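Local coordinates for ankyrin repeat domain protein (Legionella pneumophila subsp. pneumophila, PDB 6MCA), which is a bacterial effector with ankyrin repeats and a cysteine protease-like region that interacts with the host LARP7 component of the 7SK snRNP complex, at residues Ser198-Leu211 and Leu379-Ala391. Sequence-based numbering, arbitrary orientation.
Sequences SLRRFISSYSTRHL and LYDEWVEWDKDRA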
ATOM      1  N   SER A 198     -10.065  -2.469   1.527  1.00 25.48           N
ATOM      2  CA  SER A 198     -10.454  -3.856   1.316  1.00 25.67           C
ATOM      3  C   SER A 198     -11.361  -4.346   2.432  1.00 27.91           C
ATOM      4  O   SER A 198     -12.331  -5.062   2.175  1.00 28.48           O
ATOM      5  CB  SER A 198      -9.209  -4.734   1.208  1.00 15.42           C
ATOM      6  OG  SER A 198      -9.531  -6.104   1.369  1.00 26.29           O
ATOM      7  N   LEU A 199     -11.065  -3.972   3.678  1.00 23.03           N
ATOM      8  CA  LEU A 199     -11.963  -4.319   4.775  1.00 28.02           C
ATOM      9  C   LEU A 199     -13.333  -3.675   4.587  1.00 29.74           C
ATOM     10  O   LEU A 199     -14.371  -4.320   4.801  1.00 28.72           O
ATOM     11  CB  LEU A 199     -11.352  -3.898   6.112  1.00 23.25           C
ATOM     12  CG  LEU A 199     -10.140  -4.702   6.583  1.00 25.29           C
ATOM     13  CD1 LEU A 199      -9.571  -4.103   7.857  1.00 19.32           C
ATOM     14  CD2 LEU A 199     -10.511  -6.163   6.791  1.00 23.23           C
ATOM     15  N   ARG A 200     -13.351  -2.399   4.182  1.00 25.68           N
ATOM     16  CA  ARG A 200     -14.617  -1.712   3.944  1.00 24.17           C
ATOM     17  C   ARG A 200     -15.440  -2.429   2.881  1.00 30.64           C
ATOM     18  O   ARG A 200     -16.647  -2.642   3.050  1.00 25.13           O
ATOM     19  CB  ARG A 200     -14.360  -0.262   3.531  1.00 30.58           C
ATOM     20  CG  ARG A 200     -15.623   0.497   3.158  1.00 22.89           C
ATOM     21  CD  ARG A 200     -15.303   1.825   2.493  1.00 27.69           C
ATOM     22  NE  ARG A 200     -14.741   1.652   1.156  1.00 36.47           N
ATOM     23  CZ  ARG A 200     -15.469   1.476   0.059  1.00 29.92           C
ATOM     24  NH1 ARG A 200     -16.791   1.446   0.136  1.00 34.84           N
ATOM     25  NH2 ARG A 200     -14.872   1.328  -1.116  1.00 38.22           N
ATOM     26  N   ARG A 201     -14.802  -2.805   1.770  1.00 22.82           N
ATOM     27  CA  ARG A 201     -15.508  -3.547   0.731  1.00 28.46           C
ATOM     28  C   ARG A 201     -15.931  -4.926   1.219  1.00 38.28           C
ATOM     29  O   ARG A 201     -16.984  -5.433   0.813  1.00 30.47           O
ATOM     30  CB  ARG A 201     -14.629  -3.678  -0.512  1.00 26.69           C
ATOM     31  CG  ARG A 201     -14.232  -2.358  -1.136  1.00 27.82           C
ATOM     32  CD  ARG A 201     -13.296  -2.568  -2.316  1.00 33.76           C
ATOM     33  NE  ARG A 201     -12.942  -1.305  -2.955  1.00 39.46           N
ATOM     34  CZ  ARG A 201     -13.696  -0.689  -3.857  1.00 45.71           C
ATOM     35  NH1 ARG A 201     -14.852  -1.219  -4.230  1.00 51.82           N
ATOM     36  NH2 ARG A 201     -13.295   0.458  -4.386  1.00 43.71           N
ATOM     37  N   PHE A 202     -15.129  -5.541   2.089  1.00 28.97           N
ATOM     38  CA  PHE A 202     -15.410  -6.892   2.555  1.00 26.27           C
ATOM     39  C   PHE A 202     -16.677  -6.931   3.394  1.00 21.94           C
ATOM     40  O   PHE A 202     -17.574  -7.744   3.141  1.00 26.10           O
ATOM     41  CB  PHE A 202     -14.213  -7.415   3.349  1.00 28.54           C
ATOM     42  CG  PHE A 202     -14.419  -8.779   3.934  1.00 20.42           C
ATOM     43  CD1 PHE A 202     -14.589  -9.883   3.115  1.00 19.07           C
ATOM     44  CD2 PHE A 202     -14.433  -8.960   5.307  1.00 17.49           C
ATOM     45  CE1 PHE A 202     -14.774 -11.141   3.655  1.00 21.71           C
ATOM     46  CE2 PHE A 202     -14.617 -10.215   5.852  1.00 22.28           C
ATOM     47  CZ  PHE A 202     -14.788 -11.307   5.025  1.00 20.18           C
ATOM     48  N   ILE A 203     -16.782  -6.048   4.393  1.00 25.64           N
ATOM     49  CA  ILE A 203     -17.969  -6.048   5.248  1.00 31.86           C
ATOM     50  C   ILE A 203     -19.194  -5.475   4.553  1.00 38.69           C
ATOM     51  O   ILE A 203     -20.283  -5.473   5.139  1.00 38.04           O
ATOM     52  CB  ILE A 203     -17.725  -5.276   6.560  1.00 34.86           C
ATOM     53  CG1 ILE A 203     -17.383  -3.818   6.276  1.00 27.43           C
ATOM     54  CG2 ILE A 203     -16.613  -5.931   7.363  1.00 22.64           C
ATOM     55  CD1 ILE A 203     -17.124  -3.011   7.531  1.00 25.44           C
ATOM     56  N   SER A 204     -19.056  -5.002   3.316  1.00 33.62           N
ATOM     57  CA  SER A 204     -20.171  -4.464   2.552  1.00 35.88           C
ATOM     58  C   SER A 204     -20.627  -5.393   1.438  1.00 42.12           C
ATOM     59  O   SER A 204     -21.558  -5.048   0.704  1.00 38.50           O
ATOM     60  CB  SER A 204     -19.792  -3.106   1.960  1.00 28.65           C
ATOM     61  OG  SER A 204     -18.925  -3.255   0.850  1.00 56.70           O
ATOM     62  N   SER A 205     -19.985  -6.544   1.277  1.00 41.06           N
ATOM     63  CA  SER A 205     -20.372  -7.486   0.241  1.00 28.05           C
ATOM     64  C   SER A 205     -21.570  -8.307   0.700  1.00 38.43           C
ATOM     65  O   SER A 205     -21.696  -8.640   1.882  1.00 43.80           O
ATOM     66  CB  SER A 205     -19.202  -8.407  -0.105  1.00 38.26           C
ATOM     67  OG  SER A 205     -19.515  -9.251  -1.201  1.00 44.17           O
ATOM     68  N   TYR A 206     -22.462  -8.620  -0.243  1.00 32.08           N
ATOM     69  CA  TYR A 206     -23.584  -9.501   0.067  1.00 44.94           C
ATOM     70  C   TYR A 206     -23.086 -10.860   0.545  1.00 42.83           C
ATOM     71  O   TYR A 206     -23.555 -11.390   1.561  1.00 47.10           O
ATOM     72  CB  TYR A 206     -24.481  -9.659  -1.162  1.00 29.65           C
ATOM     73  CG  TYR A 206     -25.296  -8.433  -1.507  1.00 37.38           C
ATOM     74  CD1 TYR A 206     -25.901  -7.674  -0.513  1.00 38.17           C
ATOM     75  CD2 TYR A 206     -25.465  -8.038  -2.828  1.00 28.46           C
ATOM     76  CE1 TYR A 206     -26.651  -6.554  -0.826  1.00 34.52           C
ATOM     77  CE2 TYR A 206     -26.212  -6.920  -3.151  1.00 34.72           C
ATOM     78  CZ  TYR A 206     -26.803  -6.181  -2.147  1.00 45.87           C
ATOM     79  OH  TYR A 206     -27.546  -5.067  -2.465  1.00 35.96           O
ATOM     80  N   SER A 207     -22.097 -11.417  -0.159  1.00 27.97           N
ATOM     81  CA  SER A 207     -21.587 -12.755   0.117  1.00 39.41           C
ATOM     82  C   SER A 207     -21.011 -12.908   1.519  1.00 24.55           C
ATOM     83  O   SER A 207     -20.683 -14.033   1.911  1.00 47.15           O
ATOM     84  CB  SER A 207     -20.519 -13.120  -0.917  1.00 28.42           C
ATOM     85  OG  SER A 207     -19.527 -12.112  -1.002  1.00 48.36           O
ATOM     86  N   THR A 208     -20.879 -11.823   2.282  1.00 28.32           N
ATOM     87  CA  THR A 208     -20.323 -11.884   3.627  1.00 35.05           C
ATOM     88  C   THR A 208     -21.348 -11.528   4.700  1.00 33.01           C
ATOM     89  O   THR A 208     -20.968 -11.257   5.844  1.00 36.63           O
ATOM     90  CB  THR A 208     -19.104 -10.967   3.742  1.00 27.50           C
ATOM     91  OG1 THR A 208     -19.535  -9.603   3.822  1.00 42.63           O
ATOM     92  CG2 THR A 208     -18.194 -11.134   2.533  1.00 24.59           C
ATOM     93  N   ARG A 209     -22.643 -11.531   4.360  1.00 36.31           N
ATOM     94  CA  ARG A 209     -23.652 -11.146   5.344  1.00 38.14           C
ATOM     95  C   ARG A 209     -23.656 -12.084   6.548  1.00 36.33           C
ATOM     96  O   ARG A 209     -23.912 -11.644   7.676  1.00 48.76           O
ATOM     97  CB  ARG A 209     -25.037 -11.084   4.691  1.00 54.15           C
ATOM     98  CG  ARG A 209     -25.785 -12.405   4.618  1.00 60.05           C
ATOM     99  CD  ARG A 209     -27.273 -12.180   4.391  1.00 53.78           C
ATOM    100  NE  ARG A 209     -28.001 -12.016   5.647  1.00 79.83           N
ATOM    101  CZ  ARG A 209     -28.852 -12.911   6.140  1.00 58.34           C
ATOM    102  NH1 ARG A 209     -29.089 -14.037   5.481  1.00 69.44           N
ATOM    103  NH2 ARG A 209     -29.470 -12.679   7.290  1.00 57.79           N
ATOM    104  N   HIS A 210     -23.333 -13.364   6.341  1.00 34.92           N
ATOM    105  CA  HIS A 210     -23.275 -14.309   7.450  1.00 30.95           C
ATOM    106  C   HIS A 210     -22.189 -13.966   8.461  1.00 48.04           C
ATOM    107  O   HIS A 210     -22.141 -14.591   9.528  1.00 47.05           O
ATOM    108  CB  HIS A 210     -23.059 -15.729   6.920  1.00 38.15           C
ATOM    109  CG  HIS A 210     -21.746 -15.925   6.229  1.00 49.93           C
ATOM    110  ND1 HIS A 210     -21.553 -15.626   4.897  1.00 50.80           N
ATOM    111  CD2 HIS A 210     -20.559 -16.392   6.686  1.00 48.29           C
ATOM    112  CE1 HIS A 210     -20.304 -15.899   4.564  1.00 41.23           C
ATOM    113  NE2 HIS A 210     -19.680 -16.364   5.631  1.00 41.85           N
ATOM    114  N   LEU A 211     -21.324 -12.997   8.158  1.00 38.44           N
ATOM    115  CA  LEU A 211     -20.294 -12.542   9.081  1.00 35.91           C
ATOM    116  C   LEU A 211     -20.678 -11.243   9.781  1.00 29.40           C
ATOM    117  O   LEU A 211     -19.810 -10.585  10.365  1.00 38.18           O
ATOM    118  CB  LEU A 211     -18.967 -12.366   8.343  1.00 29.01           C
ATOM    119  CG  LEU A 211     -18.429 -13.587   7.593  1.00 44.68           C
ATOM    120  CD1 LEU A 211     -17.179 -13.225   6.811  1.00 34.90           C
ATOM    121  CD2 LEU A 211     -18.148 -14.728   8.556  1.00 37.32           C
ATOM    122  N   LEU A 379     -11.741 -15.903   9.937  1.00 25.13           N
ATOM    123  CA  LEU A 379     -12.113 -14.632   9.328  1.00 28.94           C
ATOM    124  C   LEU A 379     -11.003 -14.108   8.428  1.00 33.54           C
ATOM    125  O   LEU A 379     -11.269 -13.579   7.344  1.00 31.26           O
ATOM    126  CB  LEU A 379     -12.439 -13.616  10.422  1.00 31.83           C
ATOM    127  CG  LEU A 379     -13.144 -12.321  10.025  1.00 40.66           C
ATOM    128  CD1 LEU A 379     -14.583 -12.597   9.623  1.00 36.56           C
ATOM    129  CD2 LEU A 379     -13.083 -11.320  11.167  1.00 38.74           C
ATOM    130  N   TYR A 380      -9.750 -14.246   8.867  1.00 25.16           N
ATOM    131  CA  TYR A 380      -8.618 -13.797   8.062  1.00 23.80           C
ATOM    132  C   TYR A 380      -8.556 -14.548   6.737  1.00 25.16           C
ATOM    133  O   TYR A 380      -8.386 -13.942   5.671  1.00 27.41           O
ATOM    134  CB  TYR A 380      -7.325 -13.977   8.862  1.00 26.42           C
ATOM    135  CG  TYR A 380      -6.048 -13.802   8.072  1.00 25.20           C
ATOM    136  CD1 TYR A 380      -5.627 -12.544   7.664  1.00 26.21           C
ATOM    137  CD2 TYR A 380      -5.253 -14.895   7.754  1.00 21.23           C
ATOM    138  CE1 TYR A 380      -4.453 -12.381   6.950  1.00 26.38           C
ATOM    139  CE2 TYR A 380      -4.080 -14.742   7.042  1.00 36.52           C
ATOM    140  CZ  TYR A 380      -3.684 -13.484   6.642  1.00 33.07           C
ATOM    141  OH  TYR A 380      -2.517 -13.328   5.931  1.00 33.92           O
ATOM    142  N   ASP A 381      -8.710 -15.875   6.785  1.00 27.78           N
ATOM    143  CA  ASP A 381      -8.683 -16.671   5.560  1.00 30.21           C
ATOM    144  C   ASP A 381      -9.835 -16.295   4.632  1.00 26.27           C
ATOM    145  O   ASP A 381      -9.647 -16.137   3.416  1.00 28.13           O
ATOM    146  CB  ASP A 381      -8.736 -18.161   5.900  1.00 44.15           C
ATOM    147  CG  ASP A 381      -7.446 -18.662   6.517  1.00 60.59           C
ATOM    148  OD1 ASP A 381      -6.377 -18.088   6.218  1.00 52.00           O
ATOM    149  OD2 ASP A 381      -7.501 -19.636   7.297  1.00 73.14           O
ATOM    150  N   GLU A 382     -11.042 -16.158   5.191  1.00 30.23           N
ATOM    151  CA  GLU A 382     -12.195 -15.787   4.378  1.00 35.80           C
ATOM    152  C   GLU A 382     -11.986 -14.431   3.713  1.00 34.07           C
ATOM    153  O   GLU A 382     -12.257 -14.269   2.515  1.00 29.77           O
ATOM    154  CB  GLU A 382     -13.460 -15.778   5.237  1.00 27.21           C
ATOM    155  CG  GLU A 382     -14.754 -15.776   4.441  1.00 62.83           C
ATOM    156  CD  GLU A 382     -15.866 -16.543   5.132  1.00 63.46           C
ATOM    157  OE1 GLU A 382     -15.656 -17.004   6.273  1.00 56.61           O
ATOM    158  OE2 GLU A 382     -16.952 -16.685   4.531  1.00 69.68           O
ATOM    159  N   TRP A 383     -11.484 -13.451   4.470  1.00 21.63           N
ATOM    160  CA  TRP A 383     -11.240 -12.121   3.922  1.00 22.22           C
ATOM    161  C   TRP A 383     -10.197 -12.160   2.812  1.00 29.88           C
ATOM    162  O   TRP A 383     -10.374 -11.528   1.764  1.00 32.19           O
ATOM    163  CB  TRP A 383     -10.804 -11.177   5.045  1.00 23.28           C
ATOM    164  CG  TRP A 383     -10.216  -9.876   4.583  1.00 31.02           C
ATOM    165  CD1 TRP A 383     -10.780  -8.976   3.725  1.00 26.61           C
ATOM    166  CD2 TRP A 383      -8.949  -9.322   4.967  1.00 29.56           C
ATOM    167  NE1 TRP A 383      -9.943  -7.900   3.548  1.00 26.44           N
ATOM    168  CE2 TRP A 383      -8.813  -8.087   4.300  1.00 31.12           C
ATOM    169  CE3 TRP A 383      -7.918  -9.751   5.808  1.00 24.50           C
ATOM    170  CZ2 TRP A 383      -7.687  -7.279   4.448  1.00 19.07           C
ATOM    171  CZ3 TRP A 383      -6.801  -8.947   5.954  1.00 25.20           C
ATOM    172  CH2 TRP A 383      -6.695  -7.725   5.277  1.00 25.43           C
ATOM    173  N   VAL A 384      -9.108 -12.905   3.018  1.00 28.88           N
ATOM    174  CA  VAL A 384      -8.044 -12.940   2.018  1.00 31.15           C
ATOM    175  C   VAL A 384      -8.533 -13.590   0.727  1.00 30.65           C
ATOM    176  O   VAL A 384      -8.280 -13.079  -0.375  1.00 33.17           O
ATOM    177  CB  VAL A 384      -6.804 -13.655   2.586  1.00 30.10           C
ATOM    178  CG1 VAL A 384      -5.819 -13.984   1.474  1.00 19.59           C
ATOM    179  CG2 VAL A 384      -6.138 -12.789   3.646  1.00 20.09           C
ATOM    180  N   GLU A 385      -9.243 -14.718   0.832  1.00 27.77           N
ATOM    181  CA  GLU A 385      -9.740 -15.372  -0.377  1.00 37.36           C
ATOM    182  C   GLU A 385     -10.781 -14.510  -1.085  1.00 32.07           C
ATOM    183  O   GLU A 385     -10.783 -14.411  -2.323  1.00 27.25           O
ATOM    184  CB  GLU A 385     -10.312 -16.747  -0.034  1.00 28.32           C
ATOM    185  CG  GLU A 385      -9.261 -17.777   0.362  1.00 39.95           C
ATOM    186  CD  GLU A 385      -8.194 -17.972  -0.702  1.00 42.74           C
ATOM    187  OE1 GLU A 385      -7.013 -17.671  -0.425  1.00 41.65           O
ATOM    188  OE2 GLU A 385      -8.534 -18.428  -1.814  1.00 60.47           O
ATOM    189  N   TRP A 386     -11.668 -13.869  -0.314  1.00 28.92           N
ATOM    190  CA  TRP A 386     -12.649 -12.969  -0.908  1.00 26.70           C
ATOM    191  C   TRP A 386     -11.968 -11.829  -1.652  1.00 31.66           C
ATOM    192  O   TRP A 386     -12.410 -11.439  -2.736  1.00 28.37           O
ATOM    193  CB  TRP A 386     -13.582 -12.422   0.173  1.00 29.82           C
ATOM    194  CG  TRP A 386     -14.573 -11.424  -0.341  1.00 32.64           C
ATOM    195  CD1 TRP A 386     -15.850 -11.673  -0.750  1.00 35.63           C
ATOM    196  CD2 TRP A 386     -14.366 -10.015  -0.510  1.00 28.16           C
ATOM    197  NE1 TRP A 386     -16.452 -10.509  -1.161  1.00 34.11           N
ATOM    198  CE2 TRP A 386     -15.562  -9.477  -1.024  1.00 36.08           C
ATOM    199  CE3 TRP A 386     -13.286  -9.158  -0.276  1.00 26.69           C
ATOM    200  CZ2 TRP A 386     -15.708  -8.120  -1.308  1.00 30.83           C
ATOM    201  CZ3 TRP A 386     -13.432  -7.814  -0.560  1.00 33.81           C
ATOM    202  CH2 TRP A 386     -14.634  -7.308  -1.070  1.00 28.92           C
ATOM    203  N   ASP A 387     -10.885 -11.283  -1.089  1.00 30.74           N
ATOM    204  CA  ASP A 387     -10.205 -10.171  -1.746  1.00 27.11           C
ATOM    205  C   ASP A 387      -9.489 -10.628  -3.011  1.00 28.08           C
ATOM    206  O   ASP A 387      -9.475  -9.906  -4.017  1.00 28.71           O
ATOM    207  CB  ASP A 387      -9.225  -9.508  -0.778  1.00 30.39           C
ATOM    208  CG  ASP A 387      -9.026  -8.034  -1.073  1.00 39.89           C
ATOM    209  OD1 ASP A 387     -10.027  -7.345  -1.366  1.00 35.48           O
ATOM    210  OD2 ASP A 387      -7.871  -7.562  -1.013  1.00 40.73           O
ATOM    211  N   LYS A 388      -8.883 -11.819  -2.977  1.00 29.09           N
ATOM    212  CA  LYS A 388      -8.323 -12.402  -4.194  1.00 33.79           C
ATOM    213  C   LYS A 388      -9.369 -12.449  -5.302  1.00 32.18           C
ATOM    214  O   LYS A 388      -9.153 -11.941  -6.414  1.00 32.89           O
ATOM    215  CB  LYS A 388      -7.799 -13.812  -3.914  1.00 32.10           C
ATOM    216  CG  LYS A 388      -6.528 -13.890  -3.090  1.00 40.76           C
ATOM    217  CD  LYS A 388      -6.087 -15.340  -2.948  1.00 24.71           C
ATOM    218  CE  LYS A 388      -4.845 -15.474  -2.085  1.00 55.85           C
ATOM    219  NZ  LYS A 388      -4.451 -16.900  -1.913  1.00 59.65           N
ATOM    220  N   ASP A 389     -10.520 -13.057  -5.003  1.00 28.75           N
ATOM    221  CA  ASP A 389     -11.559 -13.194  -6.019  1.00 27.93           C
ATOM    222  C   ASP A 389     -12.123 -11.840  -6.441  1.00 42.78           C
ATOM    223  O   ASP A 389     -12.477 -11.660  -7.611  1.00 35.01           O
ATOM    224  CB  ASP A 389     -12.669 -14.113  -5.509  1.00 34.25           C
ATOM    225  CG  ASP A 389     -12.217 -15.558  -5.393  1.00 54.96           C
ATOM    226  OD1 ASP A 389     -11.441 -16.011  -6.261  1.00 38.60           O
ATOM    227  OD2 ASP A 389     -12.634 -16.240  -4.432  1.00 54.44           O
ATOM    228  N   ARG A 390     -12.187 -10.875  -5.522  1.00 32.42           N
ATOM    229  CA  ARG A 390     -12.687  -9.546  -5.863  1.00 30.80           C
ATOM    230  C   ARG A 390     -11.763  -8.850  -6.853  1.00 37.02           C
ATOM    231  O   ARG A 390     -12.224  -8.246  -7.828  1.00 42.61           O
ATOM    232  CB  ARG A 390     -12.846  -8.706  -4.592  1.00 32.90           C
ATOM    233  CG  ARG A 390     -13.487  -7.339  -4.809  1.00 24.71           C
ATOM    234  CD  ARG A 390     -12.446  -6.227  -4.923  1.00 36.10           C
ATOM    235  NE  ARG A 390     -11.683  -6.044  -3.691  1.00 38.02           N
ATOM    236  CZ  ARG A 390     -10.923  -4.984  -3.434  1.00 38.80           C
ATOM    237  NH1 ARG A 390     -10.822  -4.007  -4.325  1.00 37.64           N
ATOM    238  NH2 ARG A 390     -10.263  -4.898  -2.286  1.00 29.55           N
ATOM    239  N   ALA A 391     -10.452  -8.914  -6.610  1.00 25.85           N
ATOM    240  CA  ALA A 391      -9.506  -8.300  -7.537  1.00 33.25           C
ATOM    241  C   ALA A 391      -9.550  -8.983  -8.899  1.00 35.74           C
ATOM    242  O   ALA A 391      -9.513  -8.313  -9.945  1.00 38.15           O
ATOM    243  CB  ALA A 391      -8.095  -8.346  -6.950  1.00 26.08           C
TER
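An aromatic cluster of Phe202, Trp383 and Trp386 forms the centre of this contact, where the C-terminal turn of helix 188-202 meets helix 373-399; the axes of 198-202 and 379-391 cross at 94°. Two edge-to-face pairs define it. The Phe202 ring offers a face to the edge of Trp383, with planes at 60°, and presses its own edge onto a face of Trp386, Phe202 CD1 lying 3.6 Å from Trp386 CD2. With CG anti to the backbone N, Phe202 reaches between the two indoles, while its CA sits over the six-membered ring of Trp386; Arg390 CB covers the opposite face. Leu199 CD2 lies over a face of the Trp383 indole, a CH-pi contact 3.8 Å from the centroid of its five-membered ring, and both side chains also touch Val356 of helix 355-364.

Polar groups border the cluster. Trp383 NE1 donates to Ser198 OG (2.9 Å, 145° at the hydrogen), and the same hydroxyl lies 3.0 Å from Asp387 OD1. Arg390 NH2 takes the syn lone pair of OD1, whereas Arg162 of helix 147-162 forms a salt bridge to OD2, tying another helix to this crossing. Arg390 also lays a guanidinium face against Arg201 CD, whereas the Arg201 head pairs with Asp197.

Beyond the type I turn Phe202-Ser205, the chain passes Trp386 and continues through 3-10 segment 206-210 toward the N-terminal end of 379-391. Ser205 and Ser207, their hydroxyls mutually hydrogen-bonded, border the indole edge of Trp386. Farther on, His210 NE2 donates in its ring plane to Glu382 OE2 (3.0 Å), and Leu211 CD1 packs 3.9 Å from Leu379 CD1.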